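Long-range contact in IAA acetyltransferase (Bacillus cereus ATCC 14579, PDB 1Y9K), which probably transfers an acyl group, most likely acetyl, to an amine nitrogen, as N-acetyltransferases of the GNAT family do: residues I123-F128 with C143-R148. Numbering follows the deposited sequence. Where two conformers were deposited one is given.
Sequences IDFDYF and CRDMIR
The end of strand 119-124 runs antiparallel to strand 141-152, Asp124 and Met146 forming a hydrogen-bonded pair (Asp124 N to Met146 O 2.8 Å, Met146 N to Asp124 O 2.9 Å), before a type II turn from Asp124 to Tyr127 leads into helix 127-131. The carboxylate of Asp145, short enough to fold back on the turn, takes the N-H of Asp126 on the anti lone pair of OD1, 2.8 Å from Asp126 N and nearly straight at 170°. A weak bond from Phe128 N to Arg144 O ties the first turn of the helix to the residue preceding Asp145. The long, flexible side chain of Met146, present as selenomethionine, bends at chi2 and chi3 to reach two rings: CE sits over one face of Tyr127, a CH-pi contact 4.0 Å from the ring centroid, and SE lies 3.6 Å from Phe128 CZ. The flat Phe128 ring is sandwiched, with Cys143 SG centred 3.6 Å above one face and Tyr127 CD2 over the opposite one; the small thiol fits close against the ring. On the sheet face away from Asp124 and Met146, the non-hydrogen-bonded pair Ile123 and Ile147 lie side by side, CG1 of Ile123 3.9 Å from CD1 of Ile147, branched side chains that suit a strand. Asp124 OD2 lies well out of the Arg148 guanidinium plane, so only charge attraction remains; NH1 salt-bridges Glu63. Strand 141-152 between strands 97-103 and 119-124 is characteristic of the GNAT fold; helix 127-131 and strand 136-138 form this protein's connection.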
loop_
_atom_site.group_PDB
_atom_site.type_symbol
_atom_site.label_atom_id
_atom_site.label_comp_id
_atom_site.label_asym_id
_atom_site.label_seq_id
_atom_site.Cartn_x
_atom_site.Cartn_y
_atom_site.Cartn_z
ATOM N N ILE A 123 -2.679 -16.188 3.890
ATOM C CA ILE A 123 -3.966 -15.745 3.350
ATOM C C ILE A 123 -4.939 -15.460 4.509
ATOM O O ILE A 123 -5.209 -16.358 5.311
ATOM C CB ILE A 123 -4.604 -16.834 2.432
ATOM C CG1 ILE A 123 -3.636 -17.268 1.331
ATOM C CG2 ILE A 123 -5.914 -16.334 1.808
ATOM C CD1 ILE A 123 -3.752 -18.738 0.954
ATOM N N ASP A 124 -5.434 -14.225 4.615
ATOM C CA ASP A 124 -6.583 -13.936 5.479
ATOM C C ASP A 124 -7.852 -14.164 4.664
ATOM O O ASP A 124 -8.200 -13.339 3.813
ATOM C CB ASP A 124 -6.600 -12.487 6.001
ATOM C CG ASP A 124 -5.433 -12.153 6.915
ATOM O OD1 ASP A 124 -4.830 -13.071 7.534
ATOM O OD2 ASP A 124 -5.132 -10.933 7.037
ATOM N N PHE A 125 -8.544 -15.270 4.929
ATOM C CA PHE A 125 -9.756 -15.615 4.191
ATOM C C PHE A 125 -10.934 -14.706 4.526
ATOM O O PHE A 125 -11.172 -14.397 5.687
ATOM C CB PHE A 125 -10.134 -17.088 4.412
ATOM C CG PHE A 125 -9.155 -18.052 3.818
ATOM C CD1 PHE A 125 -8.257 -18.743 4.633
ATOM C CD2 PHE A 125 -9.109 -18.259 2.433
ATOM C CE1 PHE A 125 -7.331 -19.635 4.079
ATOM C CE2 PHE A 125 -8.185 -19.142 1.871
ATOM C CZ PHE A 125 -7.296 -19.835 2.697
ATOM N N ASP A 126 -11.660 -14.292 3.493
ATOM C CA ASP A 126 -12.889 -13.500 3.623
ATOM C C ASP A 126 -12.653 -12.100 4.198
ATOM O O ASP A 126 -13.582 -11.458 4.685
ATOM C CB ASP A 126 -13.954 -14.247 4.441
ATOM C CG ASP A 126 -14.443 -15.511 3.753
ATOM O OD1 ASP A 126 -14.808 -15.447 2.553
ATOM O OD2 ASP A 126 -14.474 -16.568 4.426
ATOM N N TYR A 127 -11.412 -11.633 4.125
ATOM C CA TYR A 127 -11.040 -10.343 4.679
ATOM C C TYR A 127 -11.940 -9.226 4.157
ATOM O O TYR A 127 -12.462 -8.418 4.936
ATOM C CB TYR A 127 -9.576 -10.035 4.354
ATOM C CG TYR A 127 -9.107 -8.688 4.851
ATOM C CD1 TYR A 127 -8.443 -8.563 6.081
ATOM C CD2 TYR A 127 -9.326 -7.531 4.098
ATOM C CE1 TYR A 127 -8.009 -7.309 6.542
ATOM C CE2 TYR A 127 -8.901 -6.283 4.551
ATOM C CZ TYR A 127 -8.244 -6.182 5.766
ATOM O OH TYR A 127 -7.824 -4.943 6.195
ATOM N N PHE A 128 -12.121 -9.194 2.839
ATOM C CA PHE A 128 -12.797 -8.080 2.187
ATOM C C PHE A 128 -14.289 -8.095 2.413
ATOM O O PHE A 128 -14.887 -7.050 2.660
ATOM C CB PHE A 128 -12.452 -8.043 0.706
ATOM C CG PHE A 128 -11.036 -7.674 0.455
ATOM C CD1 PHE A 128 -10.058 -8.657 0.369
ATOM C CD2 PHE A 128 -10.666 -6.328 0.354
ATOM C CE1 PHE A 128 -8.731 -8.313 0.162
ATOM C CE2 PHE A 128 -9.338 -5.966 0.146
ATOM C CZ PHE A 128 -8.366 -6.957 0.049
ATOM N N CYS A 143 -12.574 -10.116 -5.306
ATOM C CA CYS A 143 -11.571 -9.798 -4.309
ATOM C C CYS A 143 -12.146 -10.185 -2.967
ATOM O O CYS A 143 -12.911 -9.433 -2.361
ATOM C CB CYS A 143 -11.267 -8.311 -4.346
ATOM S SG CYS A 143 -9.870 -7.846 -3.352
ATOM N N ARG A 144 -11.746 -11.363 -2.507
ATOM C CA ARG A 144 -12.368 -12.031 -1.377
ATOM C C ARG A 144 -11.402 -12.154 -0.194
ATOM O O ARG A 144 -11.766 -11.917 0.949
ATOM C CB ARG A 144 -12.820 -13.411 -1.864
ATOM C CG ARG A 144 -13.446 -14.352 -0.856
ATOM C CD ARG A 144 -13.749 -15.680 -1.550
ATOM N NE ARG A 144 -14.431 -15.458 -2.825
ATOM C CZ ARG A 144 -14.517 -16.335 -3.827
ATOM N NH1 ARG A 144 -13.963 -17.544 -3.739
ATOM N NH2 ARG A 144 -15.169 -15.988 -4.932
ATOM N N ASP A 145 -10.162 -12.525 -0.490
ATOM C CA ASP A 145 -9.165 -12.854 0.524
ATOM C C ASP A 145 -7.966 -11.916 0.438
ATOM O O ASP A 145 -7.613 -11.471 -0.658
ATOM C CB ASP A 145 -8.682 -14.292 0.310
ATOM C CG ASP A 145 -9.821 -15.289 0.196
ATOM O OD1 ASP A 145 -10.727 -15.255 1.047
ATOM O OD2 ASP A 145 -9.806 -16.121 -0.733
HETATM N N MSE A 146 -7.340 -11.624 1.580
HETATM C CA MSE A 146 -6.100 -10.848 1.600
HETATM C C MSE A 146 -4.896 -11.781 1.547
HETATM O O MSE A 146 -4.678 -12.608 2.437
HETATM C CB MSE A 146 -6.031 -9.931 2.834
HETATM C CG MSE A 146 -4.933 -8.855 2.815
HETATM SE SE MSE A 146 -5.199 -7.512 1.605
HETATM C CE MSE A 146 -5.883 -6.246 2.681
ATOM N N ILE A 147 -4.125 -11.662 0.476
ATOM C CA ILE A 147 -2.853 -12.363 0.373
ATOM C C ILE A 147 -1.799 -11.540 1.115
ATOM O O ILE A 147 -1.660 -10.329 0.884
ATOM C CB ILE A 147 -2.429 -12.608 -1.116
ATOM C CG1 ILE A 147 -3.553 -13.287 -1.927
ATOM C CG2 ILE A 147 -1.118 -13.381 -1.198
ATOM C CD1 ILE A 147 -4.190 -14.507 -1.304
ATOM N N ARG A 148 -1.070 -12.200 2.010
ATOM C CA ARG A 148 -0.106 -11.542 2.889
ATOM C C ARG A 148 1.298 -11.821 2.372
ATOM O O ARG A 148 1.647 -12.976 2.068
ATOM C CB ARG A 148 -0.241 -12.057 4.331
ATOM C CG ARG A 148 -1.650 -11.985 4.937
ATOM C CD ARG A 148 -2.004 -10.560 5.314
ATOM N NE ARG A 148 -1.168 -10.075 6.417
ATOM C CZ ARG A 148 -0.965 -8.790 6.712
ATOM N NH1 ARG A 148 -1.540 -7.836 5.975
ATOM N NH2 ARG A 148 -0.182 -8.459 7.748
#